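Local coordinates for protein choline kinase (Cryptosporidium parvum, PDB 3MES) that probably transfers phosphate from ATP to choline and ethanolamine, with magnesium and nucleotide bound beside the amino-alcohol pocket, at residues F264-N267 and D268-E271; I281-I284 and D285-Y288. All coordinates share one frame; numbering follows the deposited sequence.

Interaction 1: F264-N267 and D268-E271. With MG (magnesium ion), chain M; PT3 (N-propyl-tartramic acid), chain L; DME (decamethonium ion), chain K.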
ATOM      1  N   PHE B 264      10.008 -13.815  10.605  1.00 16.37           N
ATOM      2  CA  PHE B 264      11.066 -13.773   9.604  1.00 16.25           C
ATOM      3  C   PHE B 264      11.308 -12.328   9.178  1.00 16.09           C
ATOM      4  O   PHE B 264      10.528 -11.748   8.422  1.00 16.08           O
ATOM      5  CB  PHE B 264      10.753 -14.655   8.395  1.00 16.27           C
ATOM      6  CG  PHE B 264      11.941 -14.885   7.503  1.00 16.54           C
ATOM      7  CD1 PHE B 264      12.766 -15.981   7.696  1.00 16.96           C
ATOM      8  CD2 PHE B 264      12.251 -13.988   6.494  1.00 16.67           C
ATOM      9  CE1 PHE B 264      13.870 -16.191   6.886  1.00 17.22           C
ATOM     10  CE2 PHE B 264      13.352 -14.192   5.678  1.00 16.94           C
ATOM     11  CZ  PHE B 264      14.163 -15.293   5.875  1.00 16.93           C
ATOM     12  N   ALA B 265      12.398 -11.754   9.675  1.00 15.99           N
ATOM     13  CA  ALA B 265      12.663 -10.333   9.505  1.00 15.96           C
ATOM     14  C   ALA B 265      13.517 -10.036   8.278  1.00 15.98           C
ATOM     15  O   ALA B 265      14.296 -10.875   7.831  1.00 15.84           O
ATOM     16  CB  ALA B 265      13.320  -9.776  10.752  1.00 15.77           C
ATOM     17  N   HIS B 266      13.357  -8.830   7.742  1.00 16.05           N
ATOM     18  CA  HIS B 266      14.192  -8.347   6.653  1.00 16.02           C
ATOM     19  C   HIS B 266      15.579  -8.004   7.189  1.00 16.09           C
ATOM     20  O   HIS B 266      16.595  -8.407   6.616  1.00 16.00           O
ATOM     21  CB  HIS B 266      13.560  -7.112   6.012  1.00 16.12           C
ATOM     22  CG  HIS B 266      14.292  -6.619   4.803  1.00 16.13           C
ATOM     23  ND1 HIS B 266      15.415  -5.823   4.886  1.00 15.79           N
ATOM     24  CD2 HIS B 266      14.060  -6.808   3.482  1.00 15.97           C
ATOM     25  CE1 HIS B 266      15.844  -5.541   3.668  1.00 15.97           C
ATOM     26  NE2 HIS B 266      15.039  -6.127   2.798  1.00 16.26           N
ATOM     27  N   ASN B 267      15.605  -7.244   8.282  1.00 16.05           N
ATOM     28  CA  ASN B 267      16.838  -6.959   9.017  1.00 16.08           C
ATOM     29  C   ASN B 267      17.711  -5.846   8.435  1.00 16.21           C
ATOM     30  O   ASN B 267      18.792  -5.563   8.952  1.00 16.33           O
ATOM     31  CB  ASN B 267      17.658  -8.239   9.206  1.00 15.99           C
ATOM     32  CG  ASN B 267      17.076  -9.151  10.274  1.00 15.85           C
ATOM     33  OD1 ASN B 267      16.531  -8.684  11.273  1.00 15.45           O
ATOM     34  ND2 ASN B 267      17.193 -10.458  10.068  1.00 15.20           N
ATOM     35  N   ASP B 268      17.242  -5.211   7.368  1.00 16.42           N
ATOM     36  CA  ASP B 268      18.004  -4.148   6.725  1.00 16.61           C
ATOM     37  C   ASP B 268      17.080  -3.310   5.861  1.00 16.71           C
ATOM     38  O   ASP B 268      17.475  -2.824   4.798  1.00 16.82           O
ATOM     39  CB  ASP B 268      19.122  -4.741   5.861  1.00 16.61           C
ATOM     40  CG  ASP B 268      20.017  -3.677   5.241  1.00 16.77           C
ATOM     41  OD1 ASP B 268      20.201  -2.610   5.862  1.00 16.46           O
ATOM     42  OD2 ASP B 268      20.546  -3.917   4.134  1.00 17.23           O
ATOM     43  N   LEU B 269      15.843  -3.148   6.315  1.00 16.71           N
ATOM     44  CA  LEU B 269      14.842  -2.452   5.521  1.00 16.95           C
ATOM     45  C   LEU B 269      15.055  -0.945   5.556  1.00 17.10           C
ATOM     46  O   LEU B 269      14.315  -0.216   6.214  1.00 17.33           O
ATOM     47  CB  LEU B 269      13.428  -2.810   5.987  1.00 16.90           C
ATOM     48  CG  LEU B 269      12.307  -2.477   4.999  1.00 16.78           C
ATOM     49  CD1 LEU B 269      12.573  -3.124   3.645  1.00 16.50           C
ATOM     50  CD2 LEU B 269      10.956  -2.907   5.545  1.00 16.32           C
ATOM     51  N   GLN B 270      16.081  -0.490   4.843  1.00 17.31           N
ATOM     52  CA  GLN B 270      16.377   0.936   4.717  1.00 17.41           C
ATOM     53  C   GLN B 270      15.775   1.492   3.423  1.00 17.33           C
ATOM     54  O   GLN B 270      15.337   0.729   2.562  1.00 17.35           O
ATOM     55  CB  GLN B 270      17.893   1.172   4.811  1.00 17.36           C
ATOM     56  CG  GLN B 270      18.444   2.282   3.935  1.00 17.72           C
ATOM     57  CD  GLN B 270      19.337   1.754   2.826  1.00 17.56           C
ATOM     58  OE1 GLN B 270      19.737   0.592   2.838  1.00 17.85           O
ATOM     59  NE2 GLN B 270      19.666   2.611   1.871  1.00 17.58           N
ATOM     60  N   GLU B 271      15.737   2.814   3.294  1.00 17.35           N
ATOM     61  CA  GLU B 271      15.008   3.446   2.192  1.00 17.44           C
ATOM     62  C   GLU B 271      15.473   3.003   0.801  1.00 17.37           C
ATOM     63  O   GLU B 271      14.666   2.874  -0.119  1.00 17.30           O
ATOM     64  CB  GLU B 271      15.039   4.974   2.309  1.00 17.48           C
ATOM     65  CG  GLU B 271      16.423   5.596   2.201  1.00 17.88           C
ATOM     66  CD  GLU B 271      17.193   5.529   3.504  1.00 18.55           C
ATOM     67  OE1 GLU B 271      18.357   5.978   3.528  1.00 18.95           O
ATOM     68  OE2 GLU B 271      16.633   5.029   4.504  1.00 19.02           O
TER
HETATM   69 MG    MG M 429      18.209   5.649   6.162  1.00 18.04          MG
HETATM   70  O1  PT3 L 428      23.006  -4.574   0.869  1.00 32.44           O
HETATM   71  O11 PT3 L 428      25.198  -4.963   1.048  1.00 32.11           O
HETATM   72  C1  PT3 L 428      24.193  -4.219   1.040  1.00 32.70           C
HETATM   73  C2  PT3 L 428      24.424  -2.730   1.282  1.00 33.02           C
HETATM   74  O2  PT3 L 428      25.822  -2.443   1.376  1.00 33.39           O
HETATM   75  C3  PT3 L 428      23.723  -2.358   2.584  1.00 33.22           C
HETATM   76  O3  PT3 L 428      24.663  -1.818   3.516  1.00 33.81           O
HETATM   77  C4  PT3 L 428      22.654  -1.330   2.251  1.00 32.98           C
HETATM   78  O41 PT3 L 428      21.586  -1.312   2.859  1.00 32.87           O
HETATM   79  N4  PT3 L 428      22.971  -0.512   1.249  1.00 32.71           N
HETATM   80  C41 PT3 L 428      22.054   0.535   0.774  1.00 32.96           C
HETATM   81  C42 PT3 L 428      22.824   1.557  -0.064  1.00 32.60           C
HETATM   82  C43 PT3 L 428      22.720   2.955   0.549  1.00 32.10           C
HETATM   83  N1  DME K 427      24.219   4.951  -2.926  1.00 35.08           N
HETATM   84  C2  DME K 427      25.586   4.466  -2.675  1.00 34.56           C
HETATM   85  C3  DME K 427      25.552   3.317  -1.661  1.00 34.08           C
HETATM   86  C4  DME K 427      26.948   3.049  -1.088  1.00 33.74           C
HETATM   87  C5  DME K 427      26.939   1.860  -0.119  1.00 33.38           C
HETATM   88  C6  DME K 427      26.186   2.196   1.174  1.00 32.78           C
HETATM   89  C7  DME K 427      27.121   2.173   2.388  1.00 32.13           C
HETATM   90  C8  DME K 427      26.661   1.144   3.423  1.00 31.75           C
HETATM   91  C9  DME K 427      25.765   1.778   4.490  1.00 31.30           C
HETATM   92  C10 DME K 427      24.592   0.855   4.835  1.00 30.85           C
HETATM   93  C11 DME K 427      24.216   0.977   6.313  1.00 30.49           C
HETATM   94  N12 DME K 427      23.150   0.017   6.642  1.00 30.30           N
HETATM   95  C13 DME K 427      24.234   6.413  -3.105  1.00 34.83           C
HETATM   96  C14 DME K 427      23.695   4.313  -4.144  1.00 34.96           C
HETATM   97  C15 DME K 427      23.359   4.614  -1.779  1.00 34.87           C
HETATM   98  C16 DME K 427      21.982   0.245   5.779  1.00 30.11           C
HETATM   99  C17 DME K 427      23.649  -1.350   6.436  1.00 29.74           C
HETATM  100  C18 DME K 427      22.753   0.205   8.049  1.00 30.07           C

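Interaction 2: I281-I284 and D285-Y288. With ADP (adenosine-5'-diphosphate), chain I; PT3 (N-propyl-tartramic acid), chain L.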
ATOM      1  N   ILE B 281       5.069  -0.239  -3.123  1.00 20.37           N
ATOM      2  CA  ILE B 281       6.463  -0.229  -2.711  1.00 20.18           C
ATOM      3  C   ILE B 281       6.922  -1.672  -2.540  1.00 20.00           C
ATOM      4  O   ILE B 281       6.194  -2.501  -1.993  1.00 20.01           O
ATOM      5  CB  ILE B 281       6.648   0.516  -1.376  1.00 20.21           C
ATOM      6  CG1 ILE B 281       5.992   1.898  -1.434  1.00 20.31           C
ATOM      7  CG2 ILE B 281       8.126   0.632  -1.031  1.00 20.22           C
ATOM      8  CD1 ILE B 281       6.017   2.645  -0.117  1.00 20.54           C
ATOM      9  N   ARG B 282       8.124  -1.978  -3.015  1.00 19.74           N
ATOM     10  CA  ARG B 282       8.647  -3.333  -2.896  1.00 19.62           C
ATOM     11  C   ARG B 282       9.958  -3.381  -2.127  1.00 19.26           C
ATOM     12  O   ARG B 282      10.775  -2.464  -2.213  1.00 19.19           O
ATOM     13  CB  ARG B 282       8.813  -3.975  -4.275  1.00 19.71           C
ATOM     14  CG  ARG B 282       7.514  -4.099  -5.039  1.00 20.49           C
ATOM     15  CD  ARG B 282       7.529  -5.313  -5.939  1.00 22.13           C
ATOM     16  NE  ARG B 282       7.635  -6.554  -5.178  1.00 22.73           N
ATOM     17  CZ  ARG B 282       7.718  -7.758  -5.737  1.00 23.61           C
ATOM     18  NH1 ARG B 282       7.705  -7.874  -7.059  1.00 23.40           N
ATOM     19  NH2 ARG B 282       7.812  -8.842  -4.977  1.00 23.76           N
ATOM     20  N   MET B 283      10.147  -4.458  -1.374  1.00 18.94           N
ATOM     21  CA  MET B 283      11.362  -4.652  -0.595  1.00 18.79           C
ATOM     22  C   MET B 283      12.401  -5.420  -1.404  1.00 18.54           C
ATOM     23  O   MET B 283      12.063  -6.339  -2.150  1.00 18.46           O
ATOM     24  CB  MET B 283      11.054  -5.421   0.694  1.00 18.85           C
ATOM     25  CG  MET B 283      10.003  -4.772   1.587  1.00 19.32           C
ATOM     26  SD  MET B 283       9.530  -5.832   2.972  1.00 20.39           S
ATOM     27  CE  MET B 283       8.813  -7.228   2.109  1.00 20.57           C
ATOM     28  N   ILE B 284      13.664  -5.036  -1.256  1.00 18.32           N
ATOM     29  CA  ILE B 284      14.761  -5.780  -1.868  1.00 18.13           C
ATOM     30  C   ILE B 284      15.906  -5.973  -0.880  1.00 18.00           C
ATOM     31  O   ILE B 284      15.846  -5.502   0.255  1.00 18.04           O
ATOM     32  CB  ILE B 284      15.292  -5.085  -3.141  1.00 18.10           C
ATOM     33  CG1 ILE B 284      15.711  -3.646  -2.832  1.00 18.11           C
ATOM     34  CG2 ILE B 284      14.244  -5.112  -4.242  1.00 18.05           C
ATOM     35  CD1 ILE B 284      16.537  -3.000  -3.928  1.00 17.84           C
ATOM     36  N   ASP B 285      16.946  -6.674  -1.320  1.00 17.88           N
ATOM     37  CA  ASP B 285      18.136  -6.890  -0.505  1.00 17.77           C
ATOM     38  C   ASP B 285      17.808  -7.655   0.775  1.00 17.76           C
ATOM     39  O   ASP B 285      17.698  -7.065   1.854  1.00 17.78           O
ATOM     40  CB  ASP B 285      18.809  -5.557  -0.173  1.00 17.74           C
ATOM     41  CG  ASP B 285      20.219  -5.733   0.360  1.00 17.74           C
ATOM     42  OD1 ASP B 285      20.778  -4.760   0.910  1.00 17.46           O
ATOM     43  OD2 ASP B 285      20.770  -6.845   0.228  1.00 17.84           O
ATOM     44  N   TYR B 286      17.661  -8.971   0.647  1.00 17.61           N
ATOM     45  CA  TYR B 286      17.315  -9.825   1.776  1.00 17.50           C
ATOM     46  C   TYR B 286      18.525 -10.590   2.294  1.00 17.43           C
ATOM     47  O   TYR B 286      18.374 -11.647   2.902  1.00 17.49           O
ATOM     48  CB  TYR B 286      16.221 -10.824   1.379  1.00 17.54           C
ATOM     49  CG  TYR B 286      14.950 -10.190   0.857  1.00 17.21           C
ATOM     50  CD1 TYR B 286      13.909  -9.867   1.717  1.00 17.17           C
ATOM     51  CD2 TYR B 286      14.789  -9.922  -0.495  1.00 17.10           C
ATOM     52  CE1 TYR B 286      12.745  -9.287   1.246  1.00 16.98           C
ATOM     53  CE2 TYR B 286      13.629  -9.339  -0.977  1.00 17.13           C
ATOM     54  CZ  TYR B 286      12.610  -9.025  -0.101  1.00 17.15           C
ATOM     55  OH  TYR B 286      11.451  -8.449  -0.573  1.00 16.79           O
ATOM     56  N   GLU B 287      19.721 -10.057   2.064  1.00 17.38           N
ATOM     57  CA  GLU B 287      20.943 -10.767   2.433  1.00 17.29           C
ATOM     58  C   GLU B 287      21.120 -10.923   3.947  1.00 17.00           C
ATOM     59  O   GLU B 287      21.891 -11.765   4.399  1.00 17.05           O
ATOM     60  CB  GLU B 287      22.180 -10.102   1.818  1.00 17.43           C
ATOM     61  CG  GLU B 287      23.077  -9.390   2.824  1.00 18.37           C
ATOM     62  CD  GLU B 287      24.474  -9.127   2.282  1.00 19.25           C
ATOM     63  OE1 GLU B 287      25.452  -9.350   3.029  1.00 19.19           O
ATOM     64  OE2 GLU B 287      24.596  -8.703   1.109  1.00 19.59           O
ATOM     65  N   TYR B 288      20.409 -10.115   4.730  1.00 16.73           N
ATOM     66  CA  TYR B 288      20.506 -10.195   6.189  1.00 16.38           C
ATOM     67  C   TYR B 288      19.225 -10.747   6.810  1.00 16.15           C
ATOM     68  O   TYR B 288      19.036 -10.687   8.025  1.00 16.04           O
ATOM     69  CB  TYR B 288      20.822  -8.822   6.791  1.00 16.42           C
ATOM     70  CG  TYR B 288      22.092  -8.188   6.267  1.00 16.50           C
ATOM     71  CD1 TYR B 288      23.335  -8.583   6.743  1.00 16.53           C
ATOM     72  CD2 TYR B 288      22.046  -7.192   5.302  1.00 16.63           C
ATOM     73  CE1 TYR B 288      24.500  -8.009   6.267  1.00 16.32           C
ATOM     74  CE2 TYR B 288      23.206  -6.610   4.820  1.00 16.94           C
ATOM     75  CZ  TYR B 288      24.430  -7.022   5.309  1.00 16.75           C
ATOM     76  OH  TYR B 288      25.585  -6.443   4.834  1.00 16.55           O
TER
HETATM   77  PB  ADP I 425      25.273  -6.548  -3.215  1.00 25.25           P
HETATM   78  O1B ADP I 425      26.593  -6.409  -3.936  1.00 25.82           O
HETATM   79  O2B ADP I 425      24.696  -7.943  -3.228  1.00 25.37           O
HETATM   80  O3B ADP I 425      25.235  -5.862  -1.868  1.00 25.78           O
HETATM   81  PA  ADP I 425      22.732  -5.414  -3.747  1.00 24.67           P
HETATM   82  O1A ADP I 425      22.669  -4.857  -2.344  1.00 24.49           O
HETATM   83  O2A ADP I 425      21.901  -6.611  -4.131  1.00 25.10           O
HETATM   84  O3A ADP I 425      24.267  -5.705  -4.141  1.00 24.92           O
HETATM   85  O5' ADP I 425      22.412  -4.216  -4.766  1.00 24.63           O
HETATM   86  C5' ADP I 425      21.089  -3.991  -5.226  1.00 24.68           C
HETATM   87  C4' ADP I 425      21.007  -2.553  -5.702  1.00 24.31           C
HETATM   88  O4' ADP I 425      20.932  -2.542  -7.125  1.00 24.16           O
HETATM   89  C3' ADP I 425      19.743  -1.898  -5.174  1.00 24.43           C
HETATM   90  O3' ADP I 425      20.081  -0.746  -4.404  1.00 25.27           O
HETATM   91  C2' ADP I 425      18.950  -1.506  -6.400  1.00 24.27           C
HETATM   92  O2' ADP I 425      19.096  -0.103  -6.624  1.00 24.03           O
HETATM   93  C1' ADP I 425      19.590  -2.291  -7.531  1.00 24.07           C
HETATM   94  N9  ADP I 425      18.905  -3.598  -7.671  1.00 23.82           N
HETATM   95  C8  ADP I 425      19.335  -4.767  -7.159  1.00 23.86           C
HETATM   96  N7  ADP I 425      18.486  -5.782  -7.466  1.00 23.35           N
HETATM   97  C5  ADP I 425      17.484  -5.255  -8.194  1.00 23.63           C
HETATM   98  C6  ADP I 425      16.254  -5.769  -8.842  1.00 23.48           C
HETATM   99  N6  ADP I 425      15.923  -7.081  -8.767  1.00 23.34           N
HETATM  100  N1  ADP I 425      15.478  -4.884  -9.508  1.00 23.44           N
HETATM  101  C2  ADP I 425      15.799  -3.578  -9.587  1.00 23.64           C
HETATM  102  N3  ADP I 425      16.898  -3.041  -9.028  1.00 23.57           N
HETATM  103  C4  ADP I 425      17.764  -3.815  -8.328  1.00 23.81           C
HETATM  104  O1  PT3 L 428      23.006  -4.574   0.869  1.00 32.44           O
HETATM  105  O11 PT3 L 428      25.198  -4.963   1.048  1.00 32.11           O
HETATM  106  C1  PT3 L 428      24.193  -4.219   1.040  1.00 32.70           C
HETATM  107  C2  PT3 L 428      24.424  -2.730   1.282  1.00 33.02           C
HETATM  108  O2  PT3 L 428      25.822  -2.443   1.376  1.00 33.39           O
HETATM  109  C3  PT3 L 428      23.723  -2.358   2.584  1.00 33.22           C
HETATM  110  O3  PT3 L 428      24.663  -1.818   3.516  1.00 33.81           O
HETATM  111  C4  PT3 L 428      22.654  -1.330   2.251  1.00 32.98           C
HETATM  112  O41 PT3 L 428      21.586  -1.312   2.859  1.00 32.87           O
HETATM  113  N4  PT3 L 428      22.971  -0.512   1.249  1.00 32.71           N
HETATM  114  C41 PT3 L 428      22.054   0.535   0.774  1.00 32.96           C
HETATM  115  C42 PT3 L 428      22.824   1.557  -0.064  1.00 32.60           C
HETATM  116  C43 PT3 L 428      22.720   2.955   0.549  1.00 32.10           C

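Interaction 1: F264-N267 and D268-E271
His-266 turns its imidazole back onto the backbone of Asp-268, whose N-H it accepts. The Asp-268 N to His-266 ND1 distance is 3.1 Å, and the donor lies near the ring plane, 11° out of it, but the bond is bent, with an N-H...N angle of 137°. The Asp-268 side chain leaves in another direction. With CG anti to the backbone N (chi1 -176°), its carboxylate lies against both ligands, OD2 being 3.1 Å from O41 of the tartramic acid and OD1 3.4 Å from C16, a methyl on one quaternary nitrogen of decamethonium. Leu-269 comes next and covers one face of the imidazole: its CD1 stands 3.9 Å from the centroid of the His-266 ring, almost on the ring normal, a CH-pi contact. Leu-269 is also the centre of an inverse gamma turn, closed by Gln-270 N on Asp-268 O at 2.7 Å. Gln-270 then borders the tartramic acid. Glu-271 ends the segment at a magnesium ion, which its OE2 binds at 2.4 Å and which the carbonyl oxygens of Glu-304 and Tyr-307 also bind. The His-Asn-Asp sequence following strand 262-265 matches the catalytic-loop motif of kinase-like phosphotransferases. Ile-284 O takes the hydrogen bond from the far nitrogen of His-266, NE2. With ND1 accepting from Asp-268 N and NE2 donating to Ile-284 O, both ring nitrogens are used, which fixes the rotation of the imidazole.

Interaction 2: I281-I284 and D285-Y288
The turn that leaves strand 281-283 carries the Asp-Tyr-Glu sequence of the choline kinase family, and in it Tyr-286 folds back over the end of the strand to meet Met-283 and Ile-284. The phenol reaches the strand through its oxygen: Tyr-286 OH donates a weak hydrogen bond to Met-283 O at 2.7 Å. The same OH is 3.3 Å from Met-283 CB, and the two side chains cross at about a right angle, with Tyr-286 CZ 4.0 Å from that CB. One face of the ring lies over the peptide carbon of Ile-284. A chi1 of -57°, which sets CG beside the backbone N, directs the ring back along the chain. Between these residues Asp-285 has a positive phi of 61°, evidence of a sharp change in chain direction.

Strand 281-283 pairs antiparallel with strand 274-276 in a hairpin whose open end, away from the connecting turn, borders the nucleotide, and the Asp-285 position is the probable counterpart of the DFG aspartate of protein kinases. Ile-284 covers the ADP ribose with the end of its side chain, CD1 lying 3.6 Å from C3'. Its other neighbours include Leu-275 on the adjacent strand. Asp-285 turns its carboxylate toward the phosphates, and CG is 3.8 Å from O1A of ADP; a second magnesium ion lies about 4 Å from this side chain. Asn-273 ND2 donates a hydrogen bond to Asp-285 OD1, whereas the very close approach of the tartramic acid to that oxygen is doubtful. Farther along, Glu-287 lays its CG over the centre of the Tyr-288 ring, 3.4 Å above the plane, and its OE2 comes within 3.8 Å of O11 of the tartramic acid.

Overall arrangement
Both interactions are buried turns that follow strands, and their centres are 7 Å apart. The centre of interaction 1 lies about 2 Å from the centre of the chain, that of interaction 2 about 7 Å. They join directly: Asn-267 ND2 is 2.8 Å from Tyr-288 O, a probable hydrogen bond, and the rings of His-266 and Tyr-286 meet. Strand 262-265 leads into the first turn and pairs with strand 290-293, which follows the second. The chemistry differs: interaction 1 rests on an imidazole accepting a backbone N-H and on a CH-pi contact, interaction 2 on a weak phenol-to-carbonyl bond and packing on the strand. Segment 268-271 meets decamethonium and one magnesium ion, 285-288 lies beside the ADP phosphates, and the tartramic acid touches both.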